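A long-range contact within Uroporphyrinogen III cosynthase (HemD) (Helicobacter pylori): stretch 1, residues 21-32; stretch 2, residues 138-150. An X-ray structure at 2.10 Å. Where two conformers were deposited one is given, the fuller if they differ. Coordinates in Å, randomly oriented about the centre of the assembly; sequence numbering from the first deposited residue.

Stretch 1 21-32: LILNEFCYYPLE
Stretch 2 (138-150) QAVVYENKLKHLT

Two extended segments of one chain, at least 108 residues apart in sequence where they touch, pair as antiparallel strands. Strand 24-28 lies beside strand 138-146, with axes 4.5 Å apart at closest approach and N-to-C directions at 147°. The contact buries 1017 Å², both sides summed.

The register pairs Asn24 with Leu146, Glu25 with Lys145, Phe26 with Asn144, Cys27 with Glu143 and Tyr28 with Tyr142. Most residues here have extended backbones, for example Glu25 at phi/psi -146/152 and Glu143 at -140/137. Val141 departs from this at -115/-5, as does Leu23 at -101/-8.

Backbone hydrogen bonds form the ladder. Glu25 and Lys145 bond reciprocally: Glu25 N to Lys145 O is 2.7 Å, and Lys145 N to Glu25 O is 2.8 Å. Cys27 and Glu143 do the same, with Cys27 N to Glu143 O at 2.8 Å and Glu143 N to Cys27 O at 2.9 Å. The ladder continues past strand 24-28 at both ends. Lys147 N donates to Leu23 O at 2.8 Å, and Tyr29 N donates to Val141 O at 3.0 Å, nearly straight at 175°.

The non-hydrogen-bonded pairs bring the CA atoms closer, 4.6 Å for Phe26 and Asn144 against 5.2 Å for Cys27 and Glu143. CA-H...O contacts accompany the ladder: Phe26 CA lies 3.3 Å from Glu143 O, and Tyr142 CA lies 3.1 Å from Cys27 O.

Two side chains add polar bonds. Tyr29 (chi1 m) donates from OH to Glu143 OE1 at 2.6 Å; Glu143 is t at chi1 and chi2. Lys147 is m, then t at chi2 to chi4, and this extended chain carries NZ to Ile22 O at 2.8 Å. A water bridges the stretches, donating to Glu25 OE2 at 2.6 Å and accepting from His148 N at 2.9 Å.

Phe26, Tyr28, Tyr142 and Asn144 share one face of the sheet. Phe26 (chi1 m) and Tyr142 (chi1 p) meet obliquely, centroids 5.7 Å apart and planes at 60°; Phe26 CD1 is 3.5 Å from Tyr142 CD2. Asn144 OD1 lies over one face of the Phe26 ring. Tyr28 CD1 packs 3.9 Å from Tyr142 CB, which sits at the edge of the Tyr28 ring.

Glu25, Cys27, Glu143 and Lys145 occupy the other face. There Cys27 SG (chi1 m) approaches Lys145 CD at 3.9 Å.

Apolar contacts flank the strand pairing. Leu31 (t, p) sets CD1 3.6 Å from Ala139 CB. Leu23 CD2 meets Leu149 CD1 at 3.9 Å; both leucines are m, t.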

# COMPACT_ATOMS: atom_id res chain seq x y z
N LEU A 21 8.42 12.97 2.87
CA LEU A 21 8.14 13.21 1.46
C LEU A 21 6.97 12.31 1.03
O LEU A 21 7.10 11.09 1.03
CB LEU A 21 9.38 12.90 0.61
CG LEU A 21 10.41 14.02 0.32
CD1 LEU A 21 10.80 14.81 1.56
CD2 LEU A 21 11.66 13.46 -0.35
N ILE A 22 5.84 12.93 0.69
CA ILE A 22 4.67 12.18 0.21
C ILE A 22 4.55 12.49 -1.27
O ILE A 22 3.97 13.52 -1.67
CB ILE A 22 3.37 12.56 0.98
CG1 ILE A 22 3.55 12.33 2.49
CG2 ILE A 22 2.12 11.76 0.43
CD1 ILE A 22 2.47 13.03 3.37
N LEU A 23 5.12 11.61 -2.08
CA LEU A 23 5.27 11.89 -3.50
C LEU A 23 4.24 11.20 -4.39
O LEU A 23 4.20 11.44 -5.60
CB LEU A 23 6.66 11.49 -3.95
CG LEU A 23 7.82 12.06 -3.13
CD1 LEU A 23 9.11 11.45 -3.62
CD2 LEU A 23 7.84 13.57 -3.25
N ASN A 24 3.45 10.32 -3.79
CA ASN A 24 2.43 9.55 -4.51
C ASN A 24 1.08 9.95 -3.96
O ASN A 24 1.00 10.50 -2.86
CB ASN A 24 2.65 8.06 -4.29
CG ASN A 24 3.93 7.58 -4.90
OD1 ASN A 24 4.89 7.25 -4.19
ND2 ASN A 24 3.98 7.58 -6.22
N GLU A 25 0.03 9.65 -4.71
CA GLU A 25 -1.33 9.88 -4.24
C GLU A 25 -2.27 8.80 -4.78
O GLU A 25 -2.02 8.19 -5.81
CB GLU A 25 -1.82 11.31 -4.59
CG GLU A 25 -2.04 11.57 -6.08
CD GLU A 25 -2.17 13.06 -6.43
OE1 GLU A 25 -2.52 13.87 -5.54
OE2 GLU A 25 -1.93 13.41 -7.61
N PHE A 26 -3.32 8.54 -4.03
CA PHE A 26 -4.29 7.51 -4.38
C PHE A 26 -5.42 8.12 -5.15
O PHE A 26 -5.95 9.16 -4.80
CB PHE A 26 -4.77 6.76 -3.14
CG PHE A 26 -3.72 5.86 -2.56
CD1 PHE A 26 -3.43 4.65 -3.18
CD2 PHE A 26 -2.99 6.25 -1.45
CE1 PHE A 26 -2.42 3.82 -2.66
CE2 PHE A 26 -1.99 5.42 -0.93
CZ PHE A 26 -1.71 4.21 -1.54
N CYS A 27 -5.75 7.48 -6.25
CA CYS A 27 -6.88 7.90 -7.05
C CYS A 27 -7.96 6.82 -6.98
O CYS A 27 -7.69 5.63 -7.10
CB CYS A 27 -6.45 8.23 -8.48
SG CYS A 27 -5.20 9.56 -8.56
N TYR A 28 -9.19 7.26 -6.74
CA TYR A 28 -10.32 6.35 -6.53
C TYR A 28 -11.22 6.22 -7.74
O TYR A 28 -11.51 7.22 -8.40
CB TYR A 28 -11.14 6.79 -5.33
CG TYR A 28 -10.42 6.73 -4.00
CD1 TYR A 28 -9.34 5.86 -3.79
CD2 TYR A 28 -10.86 7.50 -2.94
CE1 TYR A 28 -8.70 5.81 -2.55
CE2 TYR A 28 -10.23 7.44 -1.71
CZ TYR A 28 -9.16 6.60 -1.52
OH TYR A 28 -8.57 6.57 -0.29
N TYR A 29 -11.63 4.98 -8.03
CA TYR A 29 -12.53 4.67 -9.14
C TYR A 29 -13.80 4.02 -8.61
O TYR A 29 -13.74 3.05 -7.86
CB TYR A 29 -11.86 3.74 -10.16
CG TYR A 29 -10.52 4.23 -10.65
CD1 TYR A 29 -10.42 5.34 -11.49
CD2 TYR A 29 -9.35 3.59 -10.27
CE1 TYR A 29 -9.19 5.79 -11.93
CE2 TYR A 29 -8.12 4.03 -10.71
CZ TYR A 29 -8.04 5.13 -11.54
OH TYR A 29 -6.81 5.57 -11.97
N PRO A 30 -14.96 4.56 -9.00
CA PRO A 30 -16.23 3.97 -8.55
C PRO A 30 -16.37 2.50 -8.97
O PRO A 30 -15.91 2.09 -10.03
CB PRO A 30 -17.29 4.84 -9.25
CG PRO A 30 -16.62 6.16 -9.42
CD PRO A 30 -15.19 5.79 -9.79
N LEU A 31 -17.01 1.72 -8.11
CA LEU A 31 -17.34 0.35 -8.44
C LEU A 31 -18.62 0.35 -9.27
O LEU A 31 -19.71 0.69 -8.77
CB LEU A 31 -17.49 -0.48 -7.16
CG LEU A 31 -17.82 -1.95 -7.30
CD1 LEU A 31 -16.62 -2.72 -7.87
CD2 LEU A 31 -18.24 -2.47 -5.92
N GLU A 32 -18.46 -0.03 -10.53
CA GLU A 32 -19.54 -0.03 -11.52
C GLU A 32 -20.33 -1.34 -11.48
O GLU A 32 -21.56 -1.34 -11.70
CB GLU A 32 -18.98 0.20 -12.93
N GLN A 138 -12.43 -9.51 -10.61
CA GLN A 138 -11.60 -8.42 -10.09
C GLN A 138 -12.19 -7.10 -10.53
O GLN A 138 -12.62 -6.97 -11.68
CB GLN A 138 -10.21 -8.45 -10.71
CG GLN A 138 -9.49 -9.74 -10.59
CD GLN A 138 -8.06 -9.61 -11.05
OE1 GLN A 138 -7.75 -9.74 -12.24
NE2 GLN A 138 -7.18 -9.37 -10.12
N ALA A 139 -12.21 -6.12 -9.63
CA ALA A 139 -12.51 -4.74 -10.02
C ALA A 139 -11.46 -3.82 -9.42
O ALA A 139 -11.20 -3.84 -8.22
CB ALA A 139 -13.90 -4.32 -9.56
N VAL A 140 -10.87 -3.01 -10.30
CA VAL A 140 -9.92 -1.97 -9.96
C VAL A 140 -10.65 -0.78 -9.29
O VAL A 140 -11.46 -0.10 -9.92
CB VAL A 140 -9.21 -1.48 -11.25
CG1 VAL A 140 -8.36 -0.23 -10.99
CG2 VAL A 140 -8.37 -2.64 -11.87
N VAL A 141 -10.38 -0.53 -8.02
CA VAL A 141 -11.05 0.58 -7.34
C VAL A 141 -10.09 1.70 -6.93
O VAL A 141 -10.51 2.74 -6.42
CB VAL A 141 -11.92 0.11 -6.14
CG1 VAL A 141 -13.03 -0.88 -6.64
CG2 VAL A 141 -11.07 -0.53 -5.07
N TYR A 142 -8.79 1.48 -7.13
CA TYR A 142 -7.83 2.55 -6.85
C TYR A 142 -6.53 2.38 -7.61
O TYR A 142 -6.23 1.30 -8.12
CB TYR A 142 -7.57 2.72 -5.33
CG TYR A 142 -6.61 1.70 -4.76
CD1 TYR A 142 -7.07 0.44 -4.37
CD2 TYR A 142 -5.25 1.98 -4.63
CE1 TYR A 142 -6.21 -0.51 -3.86
CE2 TYR A 142 -4.36 1.00 -4.11
CZ TYR A 142 -4.87 -0.23 -3.73
OH TYR A 142 -4.05 -1.21 -3.22
N GLU A 143 -5.78 3.49 -7.68
CA GLU A 143 -4.45 3.50 -8.26
C GLU A 143 -3.55 4.39 -7.41
O GLU A 143 -3.97 5.46 -6.94
CB GLU A 143 -4.51 4.02 -9.69
CG GLU A 143 -3.21 3.83 -10.45
CD GLU A 143 -3.25 4.40 -11.86
OE1 GLU A 143 -4.26 5.03 -12.24
OE2 GLU A 143 -2.26 4.20 -12.60
N ASN A 144 -2.33 3.92 -7.18
CA ASN A 144 -1.32 4.68 -6.47
C ASN A 144 -0.47 5.35 -7.53
O ASN A 144 0.23 4.68 -8.29
CB ASN A 144 -0.48 3.77 -5.56
CG ASN A 144 0.56 4.54 -4.76
OD1 ASN A 144 0.36 5.71 -4.39
ND2 ASN A 144 1.68 3.89 -4.46
N LYS A 145 -0.56 6.67 -7.60
CA LYS A 145 -0.08 7.44 -8.73
C LYS A 145 0.94 8.51 -8.30
O LYS A 145 0.78 9.13 -7.24
CB LYS A 145 -1.28 8.16 -9.35
CG LYS A 145 -1.23 8.35 -10.83
CD LYS A 145 -2.62 8.71 -11.35
CE LYS A 145 -2.57 9.17 -12.80
NZ LYS A 145 -2.05 10.56 -12.89
N LEU A 146 1.93 8.75 -9.15
CA LEU A 146 2.92 9.82 -8.94
C LEU A 146 2.28 11.21 -8.89
O LEU A 146 1.53 11.56 -9.78
CB LEU A 146 3.98 9.79 -10.05
CG LEU A 146 5.07 10.86 -9.92
CD1 LEU A 146 5.98 10.56 -8.73
CD2 LEU A 146 5.90 11.01 -11.21
N LYS A 147 2.59 11.99 -7.86
CA LYS A 147 2.14 13.39 -7.81
C LYS A 147 2.79 14.24 -8.90
O LYS A 147 3.92 13.96 -9.32
CB LYS A 147 2.44 14.04 -6.46
CG LYS A 147 1.62 13.55 -5.32
CD LYS A 147 1.93 14.36 -4.05
CE LYS A 147 1.05 13.90 -2.91
NZ LYS A 147 1.39 14.64 -1.66
N HIS A 148 2.07 15.25 -9.36
CA HIS A 148 2.60 16.22 -10.30
C HIS A 148 3.02 17.40 -9.45
O HIS A 148 2.17 18.20 -9.07
CB HIS A 148 1.50 16.67 -11.28
CG HIS A 148 1.18 15.68 -12.35
ND1 HIS A 148 1.40 14.32 -12.22
CD2 HIS A 148 0.64 15.84 -13.58
CE1 HIS A 148 1.02 13.70 -13.32
NE2 HIS A 148 0.55 14.60 -14.16
N LEU A 149 4.30 17.50 -9.13
CA LEU A 149 4.78 18.58 -8.26
C LEU A 149 5.35 19.75 -9.04
O LEU A 149 6.11 19.57 -10.01
CB LEU A 149 5.84 18.08 -7.27
CG LEU A 149 5.50 16.87 -6.40
CD1 LEU A 149 6.77 16.25 -5.89
CD2 LEU A 149 4.56 17.25 -5.26
N THR A 150 5.00 20.96 -8.61
CA THR A 150 5.52 22.18 -9.19
C THR A 150 7.00 22.32 -8.82
O THR A 150 7.49 21.64 -7.91
CB THR A 150 4.79 23.42 -8.65
OG1 THR A 150 5.12 23.56 -7.27
CG2 THR A 150 3.26 23.30 -8.84
O HOH W 1 -0.69 15.47 -8.50